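Local coordinates for protein phosphoribosylformylglycinamidine synthase 2 (Thermus thermophilus, PDB 3VIU) that belongs to the AIR synthase-related family, carries the paired N- and C-terminal domains of that family twice in one chain, and binds adenosine-5'-diphosphate and magnesium, at residues H457-A462 with L508-E513; P451-L456 with F654-S659; S267-L272 with L278-H283. All coordinates share one frame; numbering follows the deposited sequence.

Interaction 1: residues H457-A462 with L508-E513; sequences HPRLGA and LKEASE
Arg459, in the first turn of helix 458-475, reaches across to Glu510 on helix 495-515; the two helices pack side by side within a PurM-like N-terminal domain. With CG anti to the backbone N (chi1 -171°) and the chain extended as far as NE, the arginine comes alongside the neighbouring helix. Glu510 is likewise extended, and the two side chains cross at about a right angle. Its OE2 lies in the guanidinium plane, at the edge, 3.8 Å from Arg459 NE, which makes a long and presumably weak salt bridge. The carboxylate is turned 74° from the guanidinium. The stronger partner of Arg459 is Glu503, about two turns before Glu510 on the same helix, which forms a salt bridge with NH1. One turn further on, Ala462 carries the apolar, buried part of the contact. Its CB points at the other helix and sits 3.9 Å from the backbone N of Leu508, so the helices come close here, with CA atoms of Ala462 and Leu508 5.5 Å apart. Leu508 also lies against Tyr483, Asp485 and Leu487 of strand 479-488; the last two line the adenosine-5'-diphosphate pocket, so Leu508 packs just behind it. Its CD1 methyl bends back to touch Ala462 twice, 3.5 Å from CB and 3.4 Å from the carbonyl O.

Interaction 2: residues P451-L456 with F654-S659; sequences PRYSRL and FGEAPS
The Tyr453 ring and the Glu656 carboxylate stand 70° apart, with Glu656 OE1 at the edge of the ring, near its plane. OE1 lies on the CE2 side of the hydroxyl, 3.4 Å from Tyr453 CE2, and the CZ-OH-OE1 angle is about 116°. The ring of His464, from helix 458-475, meets the tyrosine at about 55°, and Pro592 also touches it. A single hydrogen bond, from Tyr453 OH to Glu656 OE1, joins the segments; at 2.4 Å it is very short, and its exact length is doubtful. Tyr453 sends its ring out from the short helix 451-456, while Glu656 rises from the loop ahead of strand 661-665. CG of Glu656 lies anti to its carbonyl carbon and the chain beyond is extended, which carries the carboxylate over to the phenol. The bond thus links a PurM-like N-terminal domain to the C-terminal domain that follows it. The other oxygen, OE2, accepts hydrogen bonds from the backbone N atoms of Gly624 and Glu578. These two N-H groups at OE2, with the phenol at OE1, probably limit rotation of the buried carboxylate and would favour its negative charge.

Interaction 3: residues S267-L272 with L278-H283; sequences SSLSEL and LGVELH
This is a buried, mainly apolar contact, with no hydrogen bond across it, between a helix and the next strand in the chain, an alpha-beta unit in an AIR synthase-related C-terminal domain. Leu269 of helix 264-275 packs onto Val280 and Leu282 of strand 279-283, an inner strand of a mixed sheet that the helix covers on one face. The chain reverses between them, so the short segments run nearly antiparallel, at 150°, with axes 7.7 Å apart at closest approach. Val280 and Leu282 both point at the helix, whereas Glu281 between them points the other way and makes salt bridges with Arg336 and Arg344 of the flanking strands. Leu269 takes the central place: its CG stands anti to the carbonyl carbon (chi1 -51°) and the chain extends to CD1, which ends over Leu282. There Leu269 CD1 meets Leu282 CD2 at 3.7 Å and Leu282 CD1 at 3.9 Å, the two leucines crossing at about a right angle. Val309 on strand 307-312 and Phe343 on strand 342-347 also touch Leu269, extending the apolar layer across the sheet. Nearer the backbone, Val280 presents one branch to the base of Leu269. This is CG1, set between its own backbone N and carbonyl carbon, 3.8 Å from Leu269 CB and 3.7 Å from Leu269 O.

In the fold
From the N terminus, interaction 3 comes first and is the most local: five residues separate its segments, and it closes before the others begin. Interaction 2 opens next at 451-456, followed at once by the first segment of interaction 1. Interaction 1 closes at 508-513, well before 654-659 completes interaction 2, so the shorter loop lies wholly within the longer one. Interaction 1 stays inside one N-terminal-type domain, while interaction 2 joins that domain to the later C-terminal-type domain. The two touch where Gly461 CA lies 3.5 Å from Ser454 OG. Interaction 3 belongs to the earlier C-terminal-type domain, its centre about 46 Å from that of interaction 2.

Interaction 1: residues H457-A462 with L508-E513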
ATOM      1  N   HIS A 457      17.207   7.583  -8.321  1.00 15.78           N
ATOM      2  CA  HIS A 457      16.699   7.304  -9.661  1.00 15.42           C
ATOM      3  C   HIS A 457      15.223   6.945  -9.525  1.00 14.36           C
ATOM      4  O   HIS A 457      14.839   5.785  -9.638  1.00 13.79           O
ATOM      5  CB  HIS A 457      17.478   6.131 -10.289  1.00 15.78           C
ATOM      6  CG  HIS A 457      17.333   6.028 -11.776  1.00 14.38           C
ATOM      7  ND1 HIS A 457      16.125   6.167 -12.422  1.00 14.86           N
ATOM      8  CD2 HIS A 457      18.247   5.785 -12.745  1.00 14.85           C
ATOM      9  CE1 HIS A 457      16.299   6.016 -13.722  1.00 13.32           C
ATOM     10  NE2 HIS A 457      17.579   5.782 -13.943  1.00 13.35           N
ATOM     11  N   PRO A 458      14.374   7.951  -9.301  1.00 14.10           N
ATOM     12  CA  PRO A 458      12.934   7.723  -9.146  1.00 13.86           C
ATOM     13  C   PRO A 458      12.294   6.714 -10.107  1.00 14.60           C
ATOM     14  O   PRO A 458      11.529   5.846  -9.683  1.00 14.40           O
ATOM     15  CB  PRO A 458      12.342   9.131  -9.253  1.00 15.34           C
ATOM     16  CG  PRO A 458      13.413   9.927  -9.998  1.00 16.98           C
ATOM     17  CD  PRO A 458      14.682   9.387  -9.413  1.00 14.31           C
ATOM     18  N   ARG A 459      12.606   6.807 -11.390  1.00 14.47           N
ATOM     19  CA  ARG A 459      12.035   5.877 -12.362  1.00 13.23           C
ATOM     20  C   ARG A 459      12.450   4.427 -12.058  1.00 13.67           C
ATOM     21  O   ARG A 459      11.606   3.531 -12.015  1.00 12.34           O
ATOM     22  CB  ARG A 459      12.489   6.266 -13.763  1.00 16.27           C
ATOM     23  CG  ARG A 459      11.822   5.526 -14.896  1.00 17.71           C
ATOM     24  CD  ARG A 459      12.612   5.776 -16.164  1.00 23.36           C
ATOM     25  NE  ARG A 459      11.782   5.738 -17.357  1.00 26.19           N
ATOM     26  CZ  ARG A 459      11.297   6.815 -17.960  1.00 27.54           C
ATOM     27  NH1 ARG A 459      11.561   8.022 -17.487  1.00 27.70           N
ATOM     28  NH2 ARG A 459      10.541   6.681 -19.040  1.00 31.93           N
ATOM     29  N   LEU A 460      13.746   4.199 -11.844  1.00 11.82           N
ATOM     30  CA  LEU A 460      14.232   2.856 -11.546  1.00 10.97           C
ATOM     31  C   LEU A 460      13.698   2.402 -10.180  1.00 11.54           C
ATOM     32  O   LEU A 460      13.411   1.221  -9.975  1.00 10.75           O
ATOM     33  CB  LEU A 460      15.768   2.821 -11.588  1.00  9.81           C
ATOM     34  CG  LEU A 460      16.470   1.474 -11.386  1.00 10.18           C
ATOM     35  CD1 LEU A 460      15.957   0.459 -12.392  1.00  7.98           C
ATOM     36  CD2 LEU A 460      17.977   1.649 -11.529  1.00  9.17           C
ATOM     37  N   GLY A 461      13.537   3.352  -9.260  1.00 11.58           N
ATOM     38  CA  GLY A 461      13.006   3.025  -7.946  1.00 13.48           C
ATOM     39  C   GLY A 461      11.581   2.482  -8.039  1.00 14.66           C
ATOM     40  O   GLY A 461      11.232   1.488  -7.397  1.00 12.70           O
ATOM     41  N   ALA A 462      10.755   3.139  -8.851  1.00 16.07           N
ATOM     42  CA  ALA A 462       9.369   2.725  -9.046  1.00 17.23           C
ATOM     43  C   ALA A 462       9.322   1.335  -9.675  1.00 18.12           C
ATOM     44  O   ALA A 462       8.536   0.486  -9.258  1.00 16.73           O
ATOM     45  CB  ALA A 462       8.646   3.726  -9.932  1.00 16.84           C
ATOM     46  N   LEU A 508       6.471   2.805 -13.002  1.00 14.64           N
ATOM     47  CA  LEU A 508       5.409   1.821 -12.799  1.00 13.99           C
ATOM     48  C   LEU A 508       4.888   1.281 -14.133  1.00 15.82           C
ATOM     49  O   LEU A 508       4.735   0.073 -14.317  1.00 14.49           O
ATOM     50  CB  LEU A 508       4.266   2.461 -12.013  1.00 12.82           C
ATOM     51  CG  LEU A 508       4.211   2.269 -10.487  1.00 14.56           C
ATOM     52  CD1 LEU A 508       5.585   1.969  -9.915  1.00 13.08           C
ATOM     53  CD2 LEU A 508       3.611   3.512  -9.855  1.00 11.50           C
ATOM     54  N   LYS A 509       4.622   2.191 -15.061  1.00 15.67           N
ATOM     55  CA  LYS A 509       4.128   1.828 -16.376  1.00 16.85           C
ATOM     56  C   LYS A 509       5.035   0.777 -17.002  1.00 18.09           C
ATOM     57  O   LYS A 509       4.584  -0.287 -17.440  1.00 17.39           O
ATOM     58  CB  LYS A 509       4.093   3.070 -17.266  1.00 18.80           C
ATOM     59  CG  LYS A 509       3.829   2.796 -18.735  1.00 22.05           C
ATOM     60  CD  LYS A 509       4.161   4.021 -19.572  1.00 26.59           C
ATOM     61  CE  LYS A 509       3.826   3.809 -21.047  1.00 30.82           C
ATOM     62  NZ  LYS A 509       4.482   2.606 -21.650  1.00 32.09           N
ATOM     63  N   GLU A 510       6.325   1.084 -17.021  1.00 18.80           N
ATOM     64  CA  GLU A 510       7.313   0.200 -17.611  1.00 19.95           C
ATOM     65  C   GLU A 510       7.388  -1.167 -16.941  1.00 18.62           C
ATOM     66  O   GLU A 510       7.472  -2.183 -17.625  1.00 18.67           O
ATOM     67  CB  GLU A 510       8.674   0.886 -17.595  1.00 22.58           C
ATOM     68  CG  GLU A 510       9.764   0.130 -18.317  1.00 32.02           C
ATOM     69  CD  GLU A 510      10.957   1.017 -18.624  1.00 37.58           C
ATOM     70  OE1 GLU A 510      12.000   0.479 -19.056  1.00 40.54           O
ATOM     71  OE2 GLU A 510      10.846   2.256 -18.439  1.00 39.79           O
ATOM     72  N   ALA A 511       7.350  -1.198 -15.612  1.00 17.01           N
ATOM     73  CA  ALA A 511       7.405  -2.466 -14.890  1.00 17.14           C
ATOM     74  C   ALA A 511       6.094  -3.218 -15.093  1.00 16.30           C
ATOM     75  O   ALA A 511       6.075  -4.435 -15.264  1.00 15.31           O
ATOM     76  CB  ALA A 511       7.640  -2.220 -13.405  1.00 16.34           C
ATOM     77  N   SER A 512       4.998  -2.474 -15.075  1.00 17.65           N
ATOM     78  CA  SER A 512       3.677  -3.048 -15.249  1.00 17.04           C
ATOM     79  C   SER A 512       3.525  -3.724 -16.604  1.00 19.33           C
ATOM     80  O   SER A 512       3.007  -4.839 -16.697  1.00 19.27           O
ATOM     81  CB  SER A 512       2.618  -1.958 -15.102  1.00 14.58           C
ATOM     82  OG  SER A 512       1.326  -2.472 -15.349  1.00 15.84           O
ATOM     83  N   GLU A 513       3.973  -3.043 -17.655  1.00 20.56           N
ATOM     84  CA  GLU A 513       3.864  -3.577 -19.002  1.00 20.63           C
ATOM     85  C   GLU A 513       4.718  -4.825 -19.180  1.00 19.62           C
ATOM     86  O   GLU A 513       4.272  -5.825 -19.745  1.00 18.44           O
ATOM     87  CB  GLU A 513       4.272  -2.512 -20.016  1.00 25.05           C
ATOM     88  CG  GLU A 513       4.021  -2.905 -21.459  1.00 35.26           C
ATOM     89  CD  GLU A 513       4.361  -1.788 -22.440  1.00 41.08           C
ATOM     90  OE1 GLU A 513       4.225  -2.009 -23.669  1.00 42.90           O
ATOM     91  OE2 GLU A 513       4.762  -0.692 -21.982  1.00 42.75           O
TER

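Interaction 2: residues P451-L456 with F654-S659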
ATOM      1  N   PRO A 451      13.556   3.514  -0.729  1.00 10.31           N
ATOM      2  CA  PRO A 451      13.828   4.956  -0.810  1.00 10.40           C
ATOM      3  C   PRO A 451      15.194   5.366  -1.345  1.00 11.78           C
ATOM      4  O   PRO A 451      15.316   6.417  -1.976  1.00 13.51           O
ATOM      5  CB  PRO A 451      13.595   5.434   0.620  1.00  8.10           C
ATOM      6  CG  PRO A 451      13.955   4.251   1.430  1.00  9.83           C
ATOM      7  CD  PRO A 451      13.330   3.106   0.668  1.00  7.94           C
ATOM      8  N   ARG A 452      16.219   4.553  -1.099  1.00 12.22           N
ATOM      9  CA  ARG A 452      17.564   4.872  -1.581  1.00 11.86           C
ATOM     10  C   ARG A 452      17.593   4.830  -3.106  1.00 12.10           C
ATOM     11  O   ARG A 452      18.069   5.761  -3.748  1.00 12.86           O
ATOM     12  CB  ARG A 452      18.582   3.896  -0.986  1.00 12.81           C
ATOM     13  CG  ARG A 452      18.610   3.920   0.537  1.00 10.43           C
ATOM     14  CD  ARG A 452      19.746   3.091   1.107  1.00 11.75           C
ATOM     15  NE  ARG A 452      19.819   3.181   2.568  1.00 11.41           N
ATOM     16  CZ  ARG A 452      20.016   4.308   3.248  1.00 11.38           C
ATOM     17  NH1 ARG A 452      20.156   5.459   2.608  1.00 13.58           N
ATOM     18  NH2 ARG A 452      20.095   4.285   4.570  1.00  9.38           N
ATOM     19  N   TYR A 453      17.064   3.757  -3.683  1.00 12.47           N
ATOM     20  CA  TYR A 453      16.996   3.617  -5.138  1.00 11.56           C
ATOM     21  C   TYR A 453      16.151   4.765  -5.703  1.00 13.44           C
ATOM     22  O   TYR A 453      16.528   5.430  -6.673  1.00 14.65           O
ATOM     23  CB  TYR A 453      16.298   2.311  -5.531  1.00  9.37           C
ATOM     24  CG  TYR A 453      16.969   1.025  -5.105  1.00  9.94           C
ATOM     25  CD1 TYR A 453      16.397  -0.208  -5.429  1.00  9.40           C
ATOM     26  CD2 TYR A 453      18.189   1.027  -4.432  1.00  8.64           C
ATOM     27  CE1 TYR A 453      17.018  -1.405  -5.100  1.00  8.95           C
ATOM     28  CE2 TYR A 453      18.820  -0.162  -4.103  1.00  8.90           C
ATOM     29  CZ  TYR A 453      18.231  -1.374  -4.440  1.00  9.04           C
ATOM     30  OH  TYR A 453      18.855  -2.555  -4.125  1.00  9.32           O
ATOM     31  N   SER A 454      14.998   4.979  -5.076  1.00 12.51           N
ATOM     32  CA  SER A 454      14.045   5.989  -5.505  1.00 12.60           C
ATOM     33  C   SER A 454      14.557   7.436  -5.459  1.00 13.64           C
ATOM     34  O   SER A 454      14.292   8.221  -6.370  1.00 12.05           O
ATOM     35  CB  SER A 454      12.755   5.828  -4.687  1.00 13.55           C
ATOM     36  OG  SER A 454      12.209   4.510  -4.825  1.00 10.04           O
ATOM     37  N   ARG A 455      15.300   7.790  -4.416  1.00 14.30           N
ATOM     38  CA  ARG A 455      15.841   9.136  -4.303  1.00 15.09           C
ATOM     39  C   ARG A 455      16.858   9.399  -5.416  1.00 15.69           C
ATOM     40  O   ARG A 455      16.842  10.454  -6.041  1.00 15.87           O
ATOM     41  CB  ARG A 455      16.483   9.323  -2.916  1.00 19.54           C
ATOM     42  CG  ARG A 455      17.572  10.405  -2.803  1.00 22.54           C
ATOM     43  CD  ARG A 455      17.109  11.791  -3.221  1.00 25.49           C
ATOM     44  NE  ARG A 455      16.109  12.371  -2.329  1.00 28.59           N
ATOM     45  CZ  ARG A 455      16.314  12.642  -1.042  1.00 30.19           C
ATOM     46  NH1 ARG A 455      15.343  13.178  -0.314  1.00 29.56           N
ATOM     47  NH2 ARG A 455      17.481  12.366  -0.478  1.00 29.95           N
ATOM     48  N   LEU A 456      17.720   8.425  -5.678  1.00 14.42           N
ATOM     49  CA  LEU A 456      18.753   8.551  -6.702  1.00 14.99           C
ATOM     50  C   LEU A 456      18.294   8.324  -8.146  1.00 15.73           C
ATOM     51  O   LEU A 456      18.922   8.808  -9.092  1.00 14.50           O
ATOM     52  CB  LEU A 456      19.898   7.593  -6.378  1.00 14.26           C
ATOM     53  CG  LEU A 456      20.625   7.929  -5.076  1.00 16.12           C
ATOM     54  CD1 LEU A 456      21.479   6.753  -4.641  1.00 15.37           C
ATOM     55  CD2 LEU A 456      21.472   9.180  -5.277  1.00 13.57           C
ATOM     56  N   PHE A 654      27.457  -8.802  -0.269  1.00 15.09           N
ATOM     57  CA  PHE A 654      26.444  -7.842   0.167  1.00 15.48           C
ATOM     58  C   PHE A 654      25.864  -6.939  -0.908  1.00 15.02           C
ATOM     59  O   PHE A 654      24.926  -6.195  -0.638  1.00 15.31           O
ATOM     60  CB  PHE A 654      27.040  -6.962   1.256  1.00 15.04           C
ATOM     61  CG  PHE A 654      27.762  -7.729   2.308  1.00 15.38           C
ATOM     62  CD1 PHE A 654      27.058  -8.425   3.282  1.00 16.30           C
ATOM     63  CD2 PHE A 654      29.153  -7.758   2.329  1.00 17.23           C
ATOM     64  CE1 PHE A 654      27.728  -9.138   4.271  1.00 18.31           C
ATOM     65  CE2 PHE A 654      29.836  -8.467   3.310  1.00 17.91           C
ATOM     66  CZ  PHE A 654      29.121  -9.160   4.288  1.00 19.21           C
ATOM     67  N   GLY A 655      26.433  -6.986  -2.111  1.00 15.21           N
ATOM     68  CA  GLY A 655      25.945  -6.159  -3.200  1.00 13.29           C
ATOM     69  C   GLY A 655      24.505  -6.496  -3.518  1.00 13.59           C
ATOM     70  O   GLY A 655      24.066  -7.626  -3.293  1.00 13.40           O
ATOM     71  N   GLU A 656      23.761  -5.532  -4.046  1.00 13.06           N
ATOM     72  CA  GLU A 656      22.360  -5.790  -4.364  1.00 14.93           C
ATOM     73  C   GLU A 656      22.085  -5.898  -5.868  1.00 13.25           C
ATOM     74  O   GLU A 656      22.744  -5.250  -6.677  1.00 13.04           O
ATOM     75  CB  GLU A 656      21.489  -4.702  -3.724  1.00 13.58           C
ATOM     76  CG  GLU A 656      21.968  -4.350  -2.320  1.00 15.23           C
ATOM     77  CD  GLU A 656      21.098  -3.323  -1.609  1.00 17.61           C
ATOM     78  OE1 GLU A 656      20.470  -2.477  -2.287  1.00 14.70           O
ATOM     79  OE2 GLU A 656      21.065  -3.359  -0.359  1.00 15.69           O
ATOM     80  N   ALA A 657      21.121  -6.747  -6.223  1.00 14.59           N
ATOM     81  CA  ALA A 657      20.707  -6.962  -7.613  1.00 15.08           C
ATOM     82  C   ALA A 657      19.353  -7.654  -7.606  1.00 15.99           C
ATOM     83  O   ALA A 657      19.136  -8.602  -6.856  1.00 15.41           O
ATOM     84  CB  ALA A 657      21.719  -7.825  -8.361  1.00 13.75           C
ATOM     85  N   PRO A 658      18.422  -7.192  -8.452  1.00 16.93           N
ATOM     86  CA  PRO A 658      17.085  -7.783  -8.519  1.00 16.76           C
ATOM     87  C   PRO A 658      17.071  -9.103  -9.274  1.00 15.89           C
ATOM     88  O   PRO A 658      18.089  -9.569  -9.754  1.00 16.94           O
ATOM     89  CB  PRO A 658      16.293  -6.717  -9.253  1.00 15.74           C
ATOM     90  CG  PRO A 658      17.289  -6.280 -10.284  1.00 15.53           C
ATOM     91  CD  PRO A 658      18.560  -6.117  -9.452  1.00 16.64           C
ATOM     92  N   SER A 659      15.897  -9.705  -9.353  1.00 16.15           N
ATOM     93  CA  SER A 659      15.723 -10.947 -10.084  1.00 18.12           C
ATOM     94  C   SER A 659      16.546 -12.128  -9.574  1.00 17.96           C
ATOM     95  O   SER A 659      16.839 -13.051 -10.334  1.00 19.08           O
ATOM     96  CB  SER A 659      16.030 -10.698 -11.568  1.00 19.64           C
ATOM     97  OG  SER A 659      15.339  -9.551 -12.054  1.00 17.48           O
TER

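Interaction 3: residues S267-L272 with L278-H283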
ATOM      1  N   SER A 267     -18.253  15.164  -0.830  1.00 21.30           N
ATOM      2  CA  SER A 267     -17.582  14.246  -1.756  1.00 21.06           C
ATOM      3  C   SER A 267     -18.315  12.913  -1.927  1.00 21.27           C
ATOM      4  O   SER A 267     -18.309  12.329  -3.008  1.00 21.92           O
ATOM      5  CB  SER A 267     -16.146  13.981  -1.296  1.00 22.42           C
ATOM      6  OG  SER A 267     -16.126  13.362  -0.019  1.00 29.42           O
ATOM      7  N   SER A 268     -18.945  12.429  -0.866  1.00 20.31           N
ATOM      8  CA  SER A 268     -19.667  11.171  -0.942  1.00 20.66           C
ATOM      9  C   SER A 268     -20.800  11.222  -1.949  1.00 19.70           C
ATOM     10  O   SER A 268     -20.832  10.436  -2.895  1.00 19.12           O
ATOM     11  CB  SER A 268     -20.241  10.795   0.426  1.00 22.80           C
ATOM     12  OG  SER A 268     -19.234  10.301   1.285  1.00 27.46           O
ATOM     13  N   LEU A 269     -21.723  12.158  -1.744  1.00 19.38           N
ATOM     14  CA  LEU A 269     -22.896  12.304  -2.609  1.00 19.46           C
ATOM     15  C   LEU A 269     -22.622  12.811  -4.023  1.00 19.83           C
ATOM     16  O   LEU A 269     -23.113  12.239  -4.993  1.00 17.45           O
ATOM     17  CB  LEU A 269     -23.929  13.204  -1.925  1.00 17.87           C
ATOM     18  CG  LEU A 269     -24.252  12.764  -0.490  1.00 18.80           C
ATOM     19  CD1 LEU A 269     -25.282  13.697   0.114  1.00 18.59           C
ATOM     20  CD2 LEU A 269     -24.753  11.330  -0.481  1.00 17.39           C
ATOM     21  N   SER A 270     -21.844  13.880  -4.144  1.00 22.85           N
ATOM     22  CA  SER A 270     -21.541  14.430  -5.459  1.00 26.00           C
ATOM     23  C   SER A 270     -20.830  13.377  -6.304  1.00 26.73           C
ATOM     24  O   SER A 270     -21.087  13.245  -7.502  1.00 25.80           O
ATOM     25  CB  SER A 270     -20.663  15.677  -5.333  1.00 26.53           C
ATOM     26  OG  SER A 270     -19.371  15.340  -4.865  1.00 30.61           O
ATOM     27  N   GLU A 271     -19.935  12.629  -5.672  1.00 28.58           N
ATOM     28  CA  GLU A 271     -19.204  11.579  -6.363  1.00 30.53           C
ATOM     29  C   GLU A 271     -20.227  10.535  -6.798  1.00 30.45           C
ATOM     30  O   GLU A 271     -20.307  10.171  -7.972  1.00 30.41           O
ATOM     31  CB  GLU A 271     -18.191  10.945  -5.414  1.00 33.28           C
ATOM     32  CG  GLU A 271     -16.907  10.466  -6.062  1.00 39.86           C
ATOM     33  CD  GLU A 271     -15.862  10.072  -5.022  1.00 43.71           C
ATOM     34  OE1 GLU A 271     -15.843   8.894  -4.594  1.00 44.21           O
ATOM     35  OE2 GLU A 271     -15.074  10.957  -4.620  1.00 44.90           O
ATOM     36  N   LEU A 272     -21.013  10.064  -5.834  1.00 29.03           N
ATOM     37  CA  LEU A 272     -22.044   9.066  -6.092  1.00 28.38           C
ATOM     38  C   LEU A 272     -22.996   9.536  -7.185  1.00 28.46           C
ATOM     39  O   LEU A 272     -23.364   8.764  -8.075  1.00 28.37           O
ATOM     40  CB  LEU A 272     -22.828   8.775  -4.808  1.00 26.09           C
ATOM     41  CG  LEU A 272     -24.081   7.905  -4.916  1.00 26.91           C
ATOM     42  CD1 LEU A 272     -23.777   6.618  -5.673  1.00 27.05           C
ATOM     43  CD2 LEU A 272     -24.596   7.599  -3.516  1.00 26.16           C
ATOM     44  N   LEU A 278     -26.597  11.448 -12.618  1.00 24.91           N
ATOM     45  CA  LEU A 278     -27.741  12.230 -12.156  1.00 24.26           C
ATOM     46  C   LEU A 278     -27.305  13.083 -10.974  1.00 23.99           C
ATOM     47  O   LEU A 278     -26.112  13.172 -10.677  1.00 22.82           O
ATOM     48  CB  LEU A 278     -28.911  11.308 -11.771  1.00 22.45           C
ATOM     49  CG  LEU A 278     -28.573  10.064 -10.949  1.00 23.01           C
ATOM     50  CD1 LEU A 278     -28.041  10.508  -9.589  1.00 22.21           C
ATOM     51  CD2 LEU A 278     -29.807   9.162 -10.804  1.00 20.43           C
ATOM     52  N   GLY A 279     -28.265  13.711 -10.303  1.00 22.41           N
ATOM     53  CA  GLY A 279     -27.927  14.550  -9.174  1.00 21.66           C
ATOM     54  C   GLY A 279     -28.498  14.063  -7.861  1.00 22.44           C
ATOM     55  O   GLY A 279     -29.260  13.098  -7.812  1.00 22.97           O
ATOM     56  N   VAL A 280     -28.128  14.739  -6.783  1.00 22.99           N
ATOM     57  CA  VAL A 280     -28.611  14.370  -5.465  1.00 23.36           C
ATOM     58  C   VAL A 280     -29.056  15.583  -4.649  1.00 21.32           C
ATOM     59  O   VAL A 280     -28.385  16.614  -4.625  1.00 21.55           O
ATOM     60  CB  VAL A 280     -27.525  13.592  -4.688  1.00 23.97           C
ATOM     61  CG1 VAL A 280     -26.211  14.319  -4.803  1.00 26.48           C
ATOM     62  CG2 VAL A 280     -27.921  13.449  -3.214  1.00 26.45           C
ATOM     63  N   GLU A 281     -30.204  15.452  -3.997  1.00 19.32           N
ATOM     64  CA  GLU A 281     -30.742  16.511  -3.159  1.00 19.50           C
ATOM     65  C   GLU A 281     -30.461  16.087  -1.719  1.00 20.85           C
ATOM     66  O   GLU A 281     -30.925  15.031  -1.275  1.00 22.88           O
ATOM     67  CB  GLU A 281     -32.255  16.646  -3.376  1.00 17.88           C
ATOM     68  CG  GLU A 281     -32.924  17.782  -2.593  1.00 18.61           C
ATOM     69  CD  GLU A 281     -34.433  17.879  -2.854  1.00 17.95           C
ATOM     70  OE1 GLU A 281     -35.229  17.227  -2.133  1.00 16.58           O
ATOM     71  OE2 GLU A 281     -34.815  18.602  -3.794  1.00 15.51           O
ATOM     72  N   LEU A 282     -29.694  16.894  -0.994  1.00 20.30           N
ATOM     73  CA  LEU A 282     -29.363  16.581   0.392  1.00 20.39           C
ATOM     74  C   LEU A 282     -30.165  17.444   1.364  1.00 20.28           C
ATOM     75  O   LEU A 282     -30.204  18.666   1.245  1.00 18.67           O
ATOM     76  CB  LEU A 282     -27.855  16.779   0.634  1.00 19.87           C
ATOM     77  CG  LEU A 282     -27.304  16.657   2.064  1.00 20.17           C
ATOM     78  CD1 LEU A 282     -27.674  15.314   2.683  1.00 18.97           C
ATOM     79  CD2 LEU A 282     -25.789  16.818   2.026  1.00 20.64           C
ATOM     80  N   HIS A 283     -30.820  16.793   2.313  1.00 21.92           N
ATOM     81  CA  HIS A 283     -31.608  17.488   3.320  1.00 24.28           C
ATOM     82  C   HIS A 283     -30.768  17.479   4.591  1.00 23.77           C
ATOM     83  O   HIS A 283     -30.825  16.531   5.367  1.00 24.56           O
ATOM     84  CB  HIS A 283     -32.922  16.746   3.554  1.00 28.45           C
ATOM     85  CG  HIS A 283     -33.827  16.717   2.360  1.00 34.67           C
ATOM     86  ND1 HIS A 283     -34.745  17.711   2.095  1.00 36.71           N
ATOM     87  CD2 HIS A 283     -33.955  15.813   1.357  1.00 36.03           C
ATOM     88  CE1 HIS A 283     -35.398  17.420   0.983  1.00 37.72           C
ATOM     89  NE2 HIS A 283     -34.937  16.275   0.515  1.00 37.19           N
TER